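Local coordinates for aminotransferase, class V family protein (Trichomonas vaginalis, PDB 5F8V) that probably transfers the amino group between phosphoserine and 2-oxoglutarate in serine biosynthesis, using pyridoxal 5'-phosphate held as a Schiff base on a lysine, at residues A[64-69]-A[188-193]; A[71-76]-A[209-214]; A[80-85]-A[106-111]; A[95-100]-A[123-128]; A[178-183]-A[302-307]. All coordinates share one frame; numbering follows the deposited sequence.

Interaction 1 (A[64-69]-A[188-193])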
# COMPACT_ATOMS: atom_id res chain seq x y z
N GLN A 64 -8.03 -23.49 -2.82
CA GLN A 64 -7.37 -24.77 -2.54
C GLN A 64 -5.89 -24.67 -2.89
O GLN A 64 -5.35 -25.49 -3.64
CB GLN A 64 -8.06 -25.94 -3.26
CG GLN A 64 -9.48 -26.21 -2.77
CD GLN A 64 -9.51 -26.72 -1.34
OE1 GLN A 64 -9.34 -27.91 -1.09
NE2 GLN A 64 -9.74 -25.81 -0.38
N VAL A 65 -5.24 -23.65 -2.33
CA VAL A 65 -3.82 -23.46 -2.52
C VAL A 65 -3.12 -24.61 -1.78
O VAL A 65 -3.30 -24.75 -0.58
CB VAL A 65 -3.32 -22.10 -1.97
CG1 VAL A 65 -1.83 -21.95 -2.22
CG2 VAL A 65 -4.11 -20.93 -2.57
N PRO A 66 -2.31 -25.42 -2.49
CA PRO A 66 -1.61 -26.51 -1.78
C PRO A 66 -0.58 -26.02 -0.76
O PRO A 66 -0.10 -24.89 -0.84
CB PRO A 66 -0.93 -27.29 -2.92
CG PRO A 66 -1.57 -26.83 -4.19
CD PRO A 66 -2.00 -25.42 -3.93
N GLU A 67 -0.24 -26.88 0.20
CA GLU A 67 0.59 -26.50 1.34
C GLU A 67 2.07 -26.24 1.01
O GLU A 67 2.80 -25.71 1.84
CB GLU A 67 0.48 -27.52 2.48
CG GLU A 67 -0.93 -27.78 3.00
CD GLU A 67 -1.62 -26.56 3.61
OE1 GLU A 67 -2.87 -26.59 3.71
OE2 GLU A 67 -0.94 -25.59 4.01
N ASN A 68 2.52 -26.60 -0.19
CA ASN A 68 3.86 -26.17 -0.66
C ASN A 68 3.92 -24.72 -1.20
O ASN A 68 4.94 -24.31 -1.76
CB ASN A 68 4.44 -27.16 -1.70
CG ASN A 68 3.59 -27.27 -2.95
OD1 ASN A 68 2.37 -27.23 -2.87
ND2 ASN A 68 4.23 -27.45 -4.10
N PHE A 69 2.84 -23.95 -1.02
CA PHE A 69 2.81 -22.54 -1.37
C PHE A 69 2.59 -21.66 -0.14
O PHE A 69 1.75 -21.96 0.68
CB PHE A 69 1.69 -22.27 -2.37
CG PHE A 69 1.96 -22.83 -3.72
CD1 PHE A 69 2.41 -22.02 -4.76
CD2 PHE A 69 1.76 -24.18 -3.97
CE1 PHE A 69 2.66 -22.55 -6.02
CE2 PHE A 69 2.02 -24.72 -5.22
CZ PHE A 69 2.47 -23.90 -6.25
N THR A 188 -6.04 -24.62 -11.25
CA THR A 188 -5.51 -25.99 -11.20
C THR A 188 -4.06 -25.99 -11.72
O THR A 188 -3.51 -24.93 -12.08
CB THR A 188 -6.36 -26.95 -12.05
OG1 THR A 188 -6.37 -26.50 -13.42
CG2 THR A 188 -7.79 -27.02 -11.53
N GLN A 189 -3.46 -27.17 -11.74
CA GLN A 189 -2.10 -27.37 -12.25
C GLN A 189 -1.08 -26.53 -11.48
O GLN A 189 -0.23 -25.86 -12.06
CB GLN A 189 -2.03 -27.08 -13.76
CG GLN A 189 -3.00 -27.89 -14.62
CD GLN A 189 -2.80 -27.60 -16.10
OE1 GLN A 189 -2.86 -26.45 -16.54
NE2 GLN A 189 -2.52 -28.65 -16.88
N TRP A 190 -1.17 -26.59 -10.16
CA TRP A 190 -0.23 -25.90 -9.27
C TRP A 190 1.23 -26.32 -9.48
O TRP A 190 2.14 -25.52 -9.30
CB TRP A 190 -0.64 -26.08 -7.79
CG TRP A 190 -1.91 -25.36 -7.44
CD1 TRP A 190 -3.16 -25.89 -7.37
CD2 TRP A 190 -2.05 -23.97 -7.13
NE1 TRP A 190 -4.07 -24.92 -7.03
CE2 TRP A 190 -3.42 -23.73 -6.88
CE3 TRP A 190 -1.15 -22.90 -7.04
CZ2 TRP A 190 -3.91 -22.47 -6.54
CZ3 TRP A 190 -1.63 -21.64 -6.71
CH2 TRP A 190 -3.00 -21.43 -6.46
N GLU A 191 1.45 -27.57 -9.90
CA GLU A 191 2.79 -28.06 -10.26
C GLU A 191 3.55 -27.22 -11.31
O GLU A 191 4.77 -27.29 -11.37
CB GLU A 191 2.74 -29.54 -10.70
CG GLU A 191 2.07 -29.84 -12.05
CD GLU A 191 0.56 -30.03 -11.97
OE1 GLU A 191 -0.04 -29.80 -10.90
OE2 GLU A 191 -0.03 -30.41 -13.00
N LYS A 192 2.82 -26.47 -12.14
CA LYS A 192 3.42 -25.59 -13.16
C LYS A 192 3.84 -24.21 -12.64
O LYS A 192 4.51 -23.45 -13.37
CB LYS A 192 2.42 -25.33 -14.30
CG LYS A 192 1.92 -26.57 -15.02
CD LYS A 192 0.87 -26.19 -16.05
CE LYS A 192 0.51 -27.38 -16.93
NZ LYS A 192 1.61 -27.76 -17.85
N VAL A 193 3.44 -23.89 -11.41
CA VAL A 193 3.43 -22.52 -10.89
C VAL A 193 4.57 -22.25 -9.90
O VAL A 193 4.68 -22.92 -8.86
CB VAL A 193 2.09 -22.22 -10.18
CG1 VAL A 193 2.08 -20.80 -9.60
CG2 VAL A 193 0.92 -22.42 -11.13
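Trp190 O accepts a hydrogen bond from Val193 N at 3.0 Å, and Phe69 CZ lies 3.5 Å from the same oxygen. With CG anti to its carbonyl carbon (chi1 -69°), Trp190 does most of the packing. Pro66 sets CD over one face of the indole, 3.4 Å from the centroid of the five-membered ring and only 7° off its normal, a CH-pi contact. Val65 CA sits above the rim of that indole, while Val65 CG2 reaches CH2 of Trp190 at 4.1 Å. Residues 64-69 follow helix 46-63, which ends in a Schellman motif with Gln64, at positive phi, as its C-prime residue; a type I turn from Pro66 to Phe69 then leads into strand 69-75. Trp190 also turns its six-membered edge toward the face of Phe69 in a T-shaped pair, with centroids 5.1 Å apart and planes at 64°; of the indole atoms CE3 comes closest, 3.8 Å from CZ of Phe69. Val193 O approaches the edge of the Phe69 ring near its plane, and Val193 CG1 lies 4.0 Å from Phe69 CE1. Beyond the two segments, Val65 rests on Ile213 of strand 209-215, and Arg60 donates to the carbonyl oxygens of both Val65 and Phe69.

Interaction 2 (A[71-76]-A[209-214])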
# COMPACT_ATOMS: atom_id res chain seq x y z
N ILE A 71 1.34 -17.85 1.18
CA ILE A 71 0.40 -16.81 0.77
C ILE A 71 0.82 -15.51 1.45
O ILE A 71 0.96 -15.47 2.67
CB ILE A 71 -1.07 -17.16 1.13
CG1 ILE A 71 -1.48 -18.48 0.45
CG2 ILE A 71 -2.01 -16.04 0.70
CD1 ILE A 71 -2.84 -19.01 0.88
N LEU A 72 1.03 -14.46 0.65
CA LEU A 72 1.40 -13.15 1.19
C LEU A 72 0.35 -12.10 0.88
O LEU A 72 -0.24 -12.10 -0.18
CB LEU A 72 2.74 -12.68 0.60
CG LEU A 72 3.95 -13.60 0.67
CD1 LEU A 72 5.17 -12.86 0.14
CD2 LEU A 72 4.22 -14.09 2.08
N PHE A 73 0.12 -11.22 1.85
CA PHE A 73 -0.54 -9.94 1.63
C PHE A 73 0.57 -8.92 1.79
O PHE A 73 1.23 -8.89 2.83
CB PHE A 73 -1.61 -9.68 2.69
CG PHE A 73 -2.78 -10.61 2.61
CD1 PHE A 73 -3.77 -10.41 1.65
CD2 PHE A 73 -2.91 -11.68 3.49
CE1 PHE A 73 -4.86 -11.26 1.56
CE2 PHE A 73 -4.00 -12.54 3.41
CZ PHE A 73 -4.98 -12.33 2.45
N VAL A 74 0.76 -8.08 0.77
CA VAL A 74 1.82 -7.06 0.79
C VAL A 74 1.31 -5.67 0.42
O VAL A 74 0.29 -5.53 -0.26
CB VAL A 74 3.00 -7.44 -0.13
CG1 VAL A 74 3.76 -8.61 0.49
CG2 VAL A 74 2.53 -7.79 -1.55
N ALA A 75 2.01 -4.65 0.91
CA ALA A 75 1.75 -3.27 0.50
C ALA A 75 2.21 -3.13 -0.94
O ALA A 75 3.15 -3.80 -1.36
CB ALA A 75 2.50 -2.30 1.39
N GLY A 76 1.55 -2.26 -1.70
CA GLY A 76 1.95 -1.97 -3.08
C GLY A 76 1.15 -2.73 -4.13
O GLY A 76 0.74 -3.87 -3.92
N MET A 209 -2.66 -2.69 -2.22
CA MET A 209 -2.34 -4.01 -1.69
C MET A 209 -2.37 -5.08 -2.78
O MET A 209 -3.21 -5.02 -3.69
CB MET A 209 -3.33 -4.39 -0.58
CG MET A 209 -3.06 -5.72 0.12
SD MET A 209 -3.86 -7.16 -0.61
CE MET A 209 -5.52 -6.93 0.03
N SER A 210 -1.46 -6.04 -2.67
CA SER A 210 -1.40 -7.19 -3.57
C SER A 210 -1.32 -8.50 -2.79
O SER A 210 -0.77 -8.55 -1.68
CB SER A 210 -0.17 -7.11 -4.49
OG SER A 210 -0.16 -5.93 -5.28
N VAL A 211 -1.87 -9.56 -3.39
CA VAL A 211 -1.64 -10.92 -2.94
C VAL A 211 -0.49 -11.49 -3.77
O VAL A 211 -0.47 -11.34 -4.99
CB VAL A 211 -2.91 -11.79 -3.10
CG1 VAL A 211 -2.58 -13.28 -3.14
CG2 VAL A 211 -3.88 -11.47 -1.99
N VAL A 212 0.46 -12.14 -3.09
CA VAL A 212 1.52 -12.89 -3.76
C VAL A 212 1.49 -14.32 -3.21
O VAL A 212 1.56 -14.52 -1.99
CB VAL A 212 2.91 -12.24 -3.57
CG1 VAL A 212 3.91 -12.84 -4.55
CG2 VAL A 212 2.85 -10.73 -3.75
N ILE A 213 1.38 -15.29 -4.11
CA ILE A 213 1.35 -16.70 -3.76
C ILE A 213 2.59 -17.34 -4.37
O ILE A 213 2.76 -17.28 -5.59
CB ILE A 213 0.07 -17.38 -4.29
CG1 ILE A 213 -1.15 -16.82 -3.55
CG2 ILE A 213 0.15 -18.90 -4.13
CD1 ILE A 213 -2.49 -17.29 -4.09
N ILE A 214 3.44 -17.94 -3.53
CA ILE A 214 4.78 -18.39 -3.95
C ILE A 214 5.04 -19.84 -3.58
O ILE A 214 4.83 -20.24 -2.44
CB ILE A 214 5.90 -17.53 -3.30
CG1 ILE A 214 5.62 -16.03 -3.50
CG2 ILE A 214 7.27 -17.92 -3.86
CD1 ILE A 214 6.49 -15.11 -2.67
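Strands 69-75 and 209-215 pair antiparallel at one border of the large-domain sheet, with Leu72 facing Val212 and Val74 facing Ser210 as hydrogen-bonded pairs. Leu72 N reaches Val212 O at 2.7 Å, and Val74 N reaches Ser210 O almost straight, at 2.9 Å and 170°; Val212 N and Ser210 N return the bonds to Leu72 O and Val74 O. Beyond the pairing, Ser210 OG donates to Gly76 O at 2.6 Å, in the carbonyl plane and on a lone pair, which ties down the chain leaving the strand. On one face CG2 of Val74 meets CG2 of Val212 at 3.7 Å, and Leu72 CD1 touches Ile214 CD1. On the other, Phe73 lies beside Val211, whose CG2 is 3.7 Å from CE1 of Phe73. The bent chain of Met209 brings SD to the ring edge, 4.0 Å from CD1 of Phe73, a Met-aromatic contact. Strand 209-215 also pairs antiparallel with 193-199, which makes it the strand that runs against its neighbours in the mixed seven-stranded sheet typical of fold type I pyridoxal-phosphate enzymes.

Interaction 3 (A[80-85]-A[106-111])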
# COMPACT_ATOMS: atom_id res chain seq x y z
N LEU A 80 4.70 -2.72 -8.48
CA LEU A 80 5.80 -2.99 -7.54
C LEU A 80 6.24 -4.45 -7.60
O LEU A 80 7.44 -4.74 -7.49
CB LEU A 80 5.40 -2.60 -6.10
CG LEU A 80 6.54 -2.59 -5.07
CD1 LEU A 80 7.62 -1.57 -5.43
CD2 LEU A 80 6.01 -2.31 -3.67
N GLN A 81 5.29 -5.38 -7.79
CA GLN A 81 5.64 -6.80 -7.90
C GLN A 81 6.37 -7.10 -9.22
O GLN A 81 7.21 -8.00 -9.24
CB GLN A 81 4.43 -7.73 -7.73
CG GLN A 81 3.48 -7.42 -6.56
CD GLN A 81 4.19 -7.01 -5.28
OE1 GLN A 81 5.17 -7.63 -4.87
NE2 GLN A 81 3.68 -5.96 -4.64
N PHE A 82 6.11 -6.35 -10.29
CA PHE A 82 6.94 -6.46 -11.52
C PHE A 82 8.43 -6.29 -11.21
O PHE A 82 9.27 -6.96 -11.81
CB PHE A 82 6.58 -5.41 -12.60
CG PHE A 82 5.16 -5.44 -13.10
CD1 PHE A 82 4.28 -6.50 -12.84
CD2 PHE A 82 4.71 -4.38 -13.90
CE1 PHE A 82 2.99 -6.48 -13.33
CE2 PHE A 82 3.42 -4.37 -14.39
CZ PHE A 82 2.56 -5.42 -14.11
N SER A 83 8.76 -5.38 -10.30
CA SER A 83 10.13 -5.16 -9.87
C SER A 83 10.62 -6.30 -8.97
O SER A 83 11.72 -6.82 -9.16
CB SER A 83 10.25 -3.85 -9.12
OG SER A 83 9.71 -2.78 -9.88
N ALA A 84 9.78 -6.69 -8.01
CA ALA A 84 10.16 -7.69 -7.01
C ALA A 84 10.37 -9.09 -7.61
O ALA A 84 11.20 -9.84 -7.12
CB ALA A 84 9.14 -7.74 -5.88
N ILE A 85 9.63 -9.42 -8.67
CA ILE A 85 9.72 -10.76 -9.27
C ILE A 85 11.17 -11.13 -9.66
O ILE A 85 11.68 -12.15 -9.17
CB ILE A 85 8.73 -10.93 -10.47
CG1 ILE A 85 7.26 -10.98 -9.99
CG2 ILE A 85 9.06 -12.18 -11.30
CD1 ILE A 85 6.88 -12.09 -9.02
N LYS A 106 3.85 -6.69 -21.17
CA LYS A 106 4.89 -5.85 -21.77
C LYS A 106 5.50 -4.92 -20.74
O LYS A 106 6.72 -4.76 -20.71
CB LYS A 106 4.36 -5.03 -22.96
CG LYS A 106 5.46 -4.34 -23.78
CD LYS A 106 4.90 -3.19 -24.63
CE LYS A 106 5.99 -2.57 -25.51
NZ LYS A 106 7.07 -1.92 -24.71
N LYS A 107 4.67 -4.29 -19.91
CA LYS A 107 5.17 -3.47 -18.80
C LYS A 107 6.06 -4.27 -17.84
O LYS A 107 7.09 -3.78 -17.40
CB LYS A 107 4.03 -2.81 -18.00
CG LYS A 107 3.29 -1.64 -18.66
CD LYS A 107 4.18 -0.63 -19.37
CE LYS A 107 5.13 0.11 -18.43
NZ LYS A 107 6.44 0.41 -19.09
N ALA A 108 5.66 -5.49 -17.53
CA ALA A 108 6.46 -6.35 -16.63
C ALA A 108 7.81 -6.69 -17.26
O ALA A 108 8.86 -6.60 -16.61
CB ALA A 108 5.69 -7.61 -16.28
N PHE A 109 7.77 -7.05 -18.54
CA PHE A 109 8.97 -7.28 -19.33
C PHE A 109 9.89 -6.06 -19.32
O PHE A 109 11.10 -6.21 -19.08
CB PHE A 109 8.59 -7.68 -20.76
CG PHE A 109 9.72 -7.63 -21.76
CD1 PHE A 109 9.79 -6.60 -22.70
CD2 PHE A 109 10.69 -8.63 -21.78
CE1 PHE A 109 10.82 -6.56 -23.64
CE2 PHE A 109 11.73 -8.59 -22.72
CZ PHE A 109 11.80 -7.56 -23.64
N ASP A 110 9.33 -4.87 -19.55
CA ASP A 110 10.13 -3.64 -19.64
C ASP A 110 10.81 -3.28 -18.31
O ASP A 110 11.93 -2.76 -18.31
CB ASP A 110 9.28 -2.45 -20.10
CG ASP A 110 8.84 -2.56 -21.56
OD1 ASP A 110 9.48 -3.25 -22.37
OD2 ASP A 110 7.83 -1.92 -21.91
N GLU A 111 10.14 -3.55 -17.19
CA GLU A 111 10.73 -3.27 -15.88
C GLU A 111 11.93 -4.20 -15.60
O GLU A 111 12.96 -3.73 -15.12
CB GLU A 111 9.67 -3.33 -14.76
CG GLU A 111 10.18 -3.24 -13.32
CD GLU A 111 10.87 -1.94 -12.95
OE1 GLU A 111 11.11 -1.07 -13.82
OE2 GLU A 111 11.20 -1.78 -11.76
O HOH W 1 8.96 -8.22 -14.28
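One face of the Phe82 ring is covered by Ala108, whose CB stands over the ring centre, 3.9 Å from its centroid in a CH-pi contact; Lys107 CB approaches the same ring obliquely, 4.0 Å from CE2 of Phe82. The main chains come close here, the CA atoms of Phe82 and Ala108 being 5.1 Å apart. Farther along, Ser83 OG donates to Glu111 OE2 at 2.6 Å, meeting the carboxylate on its anti side and 28° out of its plane. Glu111 gets there with CG anti to the backbone N (chi1 172°) and a bend at the next bond. Its carboxylate is gripped further: OE2 also accepts from the backbone N of Ile229 of the second subunit, and OE1 pairs with Arg114, which would favour the charged form. A water donates to Phe82 O and to Ala108 O, both at 2.8 Å, and so bridges the two main chains. The axes of segments 80-85 and 106-111 cross at -48° and come within 8.9 Å. The helices pack on strands 148-154 and 193-199 of the sheet, with Tyr152 touching both Phe82 and Ala108 and Phe197 touching Phe82, while Pro228 and Tyr243 of the second subunit pack on Ser83 and Lys107.

Interaction 4 (A[95-100]-A[123-128])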
# COMPACT_ATOMS: atom_id res chain seq x y z
N ALA A 95 18.99 -16.45 -17.65
CA ALA A 95 17.92 -15.94 -18.50
C ALA A 95 16.57 -15.90 -17.79
O ALA A 95 16.35 -16.60 -16.81
CB ALA A 95 17.82 -16.78 -19.77
N VAL A 96 15.68 -15.04 -18.31
CA VAL A 96 14.27 -15.01 -17.92
C VAL A 96 13.41 -14.86 -19.17
O VAL A 96 13.77 -14.13 -20.09
CB VAL A 96 13.94 -13.88 -16.93
CG1 VAL A 96 14.55 -14.18 -15.56
CG2 VAL A 96 14.38 -12.51 -17.46
N ASP A 97 12.27 -15.56 -19.18
CA ASP A 97 11.34 -15.52 -20.31
C ASP A 97 10.05 -14.76 -19.95
O ASP A 97 9.41 -15.04 -18.93
CB ASP A 97 11.03 -16.94 -20.79
CG ASP A 97 12.14 -17.52 -21.70
OD1 ASP A 97 12.91 -16.75 -22.32
OD2 ASP A 97 12.25 -18.76 -21.82
N TYR A 98 9.71 -13.80 -20.82
CA TYR A 98 8.48 -13.00 -20.72
C TYR A 98 7.66 -13.19 -22.00
O TYR A 98 8.17 -12.94 -23.09
CB TYR A 98 8.84 -11.52 -20.53
CG TYR A 98 9.26 -11.20 -19.11
CD1 TYR A 98 8.36 -10.63 -18.22
CD2 TYR A 98 10.55 -11.48 -18.66
CE1 TYR A 98 8.72 -10.35 -16.91
CE2 TYR A 98 10.93 -11.19 -17.34
CZ TYR A 98 10.00 -10.63 -16.48
OH TYR A 98 10.33 -10.34 -15.18
N LEU A 99 6.43 -13.67 -21.86
CA LEU A 99 5.49 -13.70 -22.99
C LEU A 99 4.63 -12.45 -22.88
O LEU A 99 3.88 -12.29 -21.90
CB LEU A 99 4.62 -14.95 -22.97
CG LEU A 99 3.51 -15.02 -24.03
CD1 LEU A 99 4.07 -15.30 -25.41
CD2 LEU A 99 2.45 -16.05 -23.66
N CYS A 100 4.73 -11.57 -23.87
CA CYS A 100 4.02 -10.30 -23.88
C CYS A 100 2.81 -10.39 -24.80
O CYS A 100 2.94 -10.34 -26.02
CB CYS A 100 4.96 -9.18 -24.32
SG CYS A 100 6.43 -8.99 -23.27
N ASN A 123 14.43 -12.08 -22.17
CA ASN A 123 13.96 -12.52 -23.48
C ASN A 123 12.45 -12.37 -23.62
O ASN A 123 11.69 -12.86 -22.78
CB ASN A 123 14.36 -13.98 -23.69
CG ASN A 123 13.99 -14.49 -25.07
OD1 ASN A 123 14.24 -13.82 -26.07
ND2 ASN A 123 13.38 -15.67 -25.13
N SER A 124 12.02 -11.67 -24.67
CA SER A 124 10.62 -11.64 -25.08
C SER A 124 10.36 -12.86 -25.98
O SER A 124 10.96 -12.98 -27.04
CB SER A 124 10.30 -10.35 -25.82
OG SER A 124 8.94 -10.33 -26.20
N VAL A 125 9.44 -13.72 -25.54
CA VAL A 125 9.22 -15.07 -26.10
C VAL A 125 8.59 -15.08 -27.51
O VAL A 125 8.95 -15.92 -28.35
CB VAL A 125 8.34 -15.91 -25.13
CG1 VAL A 125 7.74 -17.14 -25.78
CG2 VAL A 125 9.16 -16.33 -23.91
N ALA A 126 7.64 -14.17 -27.74
CA ALA A 126 6.93 -14.05 -29.02
C ALA A 126 7.08 -12.65 -29.61
O ALA A 126 6.27 -12.25 -30.46
CB ALA A 126 5.46 -14.40 -28.83
N GLY A 127 8.11 -11.91 -29.19
CA GLY A 127 8.30 -10.52 -29.62
C GLY A 127 7.32 -9.57 -28.96
O GLY A 127 6.40 -9.99 -28.25
N ASN A 128 7.53 -8.28 -29.18
CA ASN A 128 6.61 -7.26 -28.66
C ASN A 128 5.25 -7.42 -29.35
O ASN A 128 5.20 -7.68 -30.55
CB ASN A 128 7.18 -5.85 -28.85
CG ASN A 128 8.41 -5.58 -27.98
OD1 ASN A 128 8.76 -6.37 -27.09
ND2 ASN A 128 9.07 -4.46 -28.23
O HOH W 2 6.72 -11.88 -26.06
O HOH W 3 3.39 -11.12 -28.67
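Asp97 has CG anti to its carbonyl carbon (chi1 -80°) and Asn123 has CG anti to its backbone N (chi1 -176°), and the two polar side chains lie side by side, pointing the same way. Asn123 ND2 donates to Asp97 OD1 at 3.0 Å, with the acceptor in the amide plane but the donor 38° above the carboxylate plane. Both atoms have second partners: Ser145 OG bonds OD1, and ND2 bonds Lys143 O. Val125 crosses Asp97 at about a right angle, its CG2 3.7 Å from Asp97 CB. The backbones pair in parallel: Asn123 N bonds Val96 O at 3.0 Å, Tyr98 N bonds Asn123 O and Val125 N bonds Tyr98 O, each at 2.9 Å. Where the strands part, a water takes over, accepting from Cys100 N and Ala126 N, donating to Gly127 O at 2.9 Å, and bonding Ser124 OG at 2.7 Å; a second water links Cys100 O to Gly127 O. Leu99 CD1 packs on Ala126 CB at 3.8 Å. The two strands belong to one beta-alpha-beta unit: strand 121-124 borders the sheet within this chain, strand 148-154 flanks 95-98 on its other side, and Phe109 of the connecting helix 103-115 lies against Tyr98, Cys100 and Ser124.

Interaction 5 (A[178-183]-A[302-307])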
# COMPACT_ATOMS: atom_id res chain seq x y z
N MET A 178 -2.20 -12.28 -12.40
CA MET A 178 -3.63 -12.51 -12.40
C MET A 178 -4.38 -11.33 -11.81
O MET A 178 -5.46 -11.50 -11.21
CB MET A 178 -3.92 -13.77 -11.60
CG MET A 178 -3.38 -15.03 -12.25
SD MET A 178 -3.99 -16.45 -11.34
CE MET A 178 -3.68 -17.78 -12.51
N SER A 179 -3.83 -10.13 -11.98
CA SER A 179 -4.42 -8.94 -11.33
C SER A 179 -5.89 -8.78 -11.68
O SER A 179 -6.74 -8.65 -10.79
CB SER A 179 -3.61 -7.69 -11.66
OG SER A 179 -2.40 -7.69 -10.92
N SER A 180 -6.22 -8.89 -12.96
CA SER A 180 -7.59 -8.64 -13.43
C SER A 180 -8.49 -9.87 -13.53
O SER A 180 -9.64 -9.74 -13.95
CB SER A 180 -7.53 -7.92 -14.78
OG SER A 180 -6.76 -8.65 -15.70
N ASN A 181 -8.01 -11.06 -13.16
CA ASN A 181 -8.90 -12.24 -13.10
C ASN A 181 -8.76 -13.13 -11.85
O ASN A 181 -9.27 -14.25 -11.81
CB ASN A 181 -8.81 -13.05 -14.41
CG ASN A 181 -7.60 -13.98 -14.47
OD1 ASN A 181 -6.69 -13.90 -13.66
ND2 ASN A 181 -7.60 -14.86 -15.46
N PHE A 182 -8.12 -12.60 -10.81
CA PHE A 182 -7.86 -13.36 -9.59
C PHE A 182 -9.16 -13.60 -8.87
O PHE A 182 -9.92 -12.66 -8.64
CB PHE A 182 -6.92 -12.59 -8.65
CG PHE A 182 -6.35 -13.42 -7.53
CD1 PHE A 182 -6.55 -13.06 -6.20
CD2 PHE A 182 -5.58 -14.54 -7.81
CE1 PHE A 182 -6.01 -13.82 -5.17
CE2 PHE A 182 -5.04 -15.31 -6.79
CZ PHE A 182 -5.25 -14.95 -5.47
N LEU A 183 -9.42 -14.87 -8.54
CA LEU A 183 -10.66 -15.32 -7.87
C LEU A 183 -11.92 -15.15 -8.74
O LEU A 183 -13.04 -15.07 -8.22
CB LEU A 183 -10.83 -14.66 -6.49
CG LEU A 183 -9.61 -14.77 -5.56
CD1 LEU A 183 -9.71 -13.76 -4.43
CD2 LEU A 183 -9.49 -16.19 -5.00
N ARG A 302 -13.29 -12.99 -20.09
CA ARG A 302 -14.56 -12.92 -19.39
C ARG A 302 -14.67 -11.63 -18.58
O ARG A 302 -15.76 -11.25 -18.21
CB ARG A 302 -14.73 -14.10 -18.42
CG ARG A 302 -14.71 -15.49 -19.06
CD ARG A 302 -14.36 -16.59 -18.05
NE ARG A 302 -13.12 -16.25 -17.34
CZ ARG A 302 -12.99 -16.03 -16.03
NH1 ARG A 302 -14.00 -16.21 -15.19
NH2 ARG A 302 -11.80 -15.66 -15.56
N MET A 303 -13.53 -11.00 -18.28
CA MET A 303 -13.45 -9.88 -17.34
C MET A 303 -13.44 -8.51 -18.01
O MET A 303 -13.97 -7.55 -17.45
CB MET A 303 -12.18 -10.01 -16.49
CG MET A 303 -12.06 -11.28 -15.65
SD MET A 303 -13.16 -11.30 -14.20
CE MET A 303 -14.53 -12.21 -14.89
N ASN A 304 -12.80 -8.40 -19.17
CA ASN A 304 -12.66 -7.13 -19.88
C ASN A 304 -13.02 -7.33 -21.34
O ASN A 304 -12.39 -8.13 -22.04
CB ASN A 304 -11.23 -6.60 -19.74
CG ASN A 304 -10.76 -6.54 -18.29
OD1 ASN A 304 -10.18 -7.51 -17.78
ND2 ASN A 304 -11.06 -5.43 -17.60
N MET A 305 -14.04 -6.61 -21.79
CA MET A 305 -14.60 -6.79 -23.12
C MET A 305 -14.46 -5.49 -23.89
O MET A 305 -15.39 -4.68 -23.88
CB MET A 305 -16.08 -7.18 -22.99
CG MET A 305 -16.25 -8.62 -22.52
SD MET A 305 -17.45 -8.86 -21.22
CE MET A 305 -16.47 -8.56 -19.75
N PRO A 306 -13.29 -5.27 -24.53
CA PRO A 306 -13.20 -4.11 -25.41
C PRO A 306 -14.10 -4.28 -26.63
O PRO A 306 -14.43 -5.40 -27.03
CB PRO A 306 -11.72 -4.04 -25.81
CG PRO A 306 -11.13 -5.36 -25.44
CD PRO A 306 -12.02 -6.00 -24.43
N PHE A 307 -14.55 -3.15 -27.16
CA PHE A 307 -15.27 -3.13 -28.43
C PHE A 307 -15.20 -1.73 -29.02
O PHE A 307 -14.97 -0.75 -28.31
CB PHE A 307 -16.71 -3.64 -28.30
CG PHE A 307 -17.57 -2.88 -27.32
CD1 PHE A 307 -17.50 -3.15 -25.95
CD2 PHE A 307 -18.50 -1.95 -27.77
CE1 PHE A 307 -18.32 -2.47 -25.06
CE2 PHE A 307 -19.32 -1.27 -26.87
CZ PHE A 307 -19.23 -1.53 -25.52
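The two backbones come nearest where the CA atoms of Asn181 and Met303 are 6.7 Å apart, residues 178-183 curling into a turn in which Asn181 N bonds Met178 O at 3.2 Å. Met303 CB is directed toward residues 178-183. With CG anti to the carbonyl carbon (chi1 -60°), Met303 lays CG 3.3 Å from Ser180 O and 3.9 Å from Asn181 CB, and SD stands 3.9 Å from Ser180 O; further bends bring CE over the rim of one face of the Arg302 guanidinium. Arg302 NH2 comes 4.1 Å from Asn181 CB, obliquely to the guanidinium. Residues 178-183 follow strand 174-177 of the large-domain sheet, whereas 302-307 enters the two-stranded antiparallel sheet that strand 304-307 forms with 345-348, in keeping with the small C-terminal domain of this fold type, so the contact joins the two parts of the subunit. Several polar side-chain atoms bond residues outside the two segments. The Arg302 guanidinium forms salt bridges with Glu163 and Asp271 and also reaches Ser184 OG, while Asn181 ND2 bonds Asp155. Asn156 ND2 serves both Ser180 OG and Asn304 OD1, a shared donor for two side chains that meet loosely, Ser180 CB lying 4.0 Å from Asn304 OD1.

Strand 209-215 joins three of the contacts: Ile213 CG2 packs on Phe69 CD1 of interaction 1 at 3.9 Å, and Ile213 CD1 of interaction 2 lies 3.9 Å from Phe182 CZ of interaction 5. Interactions 3 and 4 are neighbours, their centres about 12 Å apart, and Ala108 O lies 3.8 Å from Tyr98 CE1. Interactions 2 and 4 lie toward opposite borders of the same sheet, their centres about 24 Å apart. Gln81 of helix 78-89 brings NE2 within 3.8 Å of Val74 CG2, linking interactions 2 and 3, both of which touch the second subunit. Lys202, which carries the pyridoxal phosphate, lies in the connection between strands 193-199 and 209-215; its neighbour Asn203 bonds Phe182 O of interaction 5.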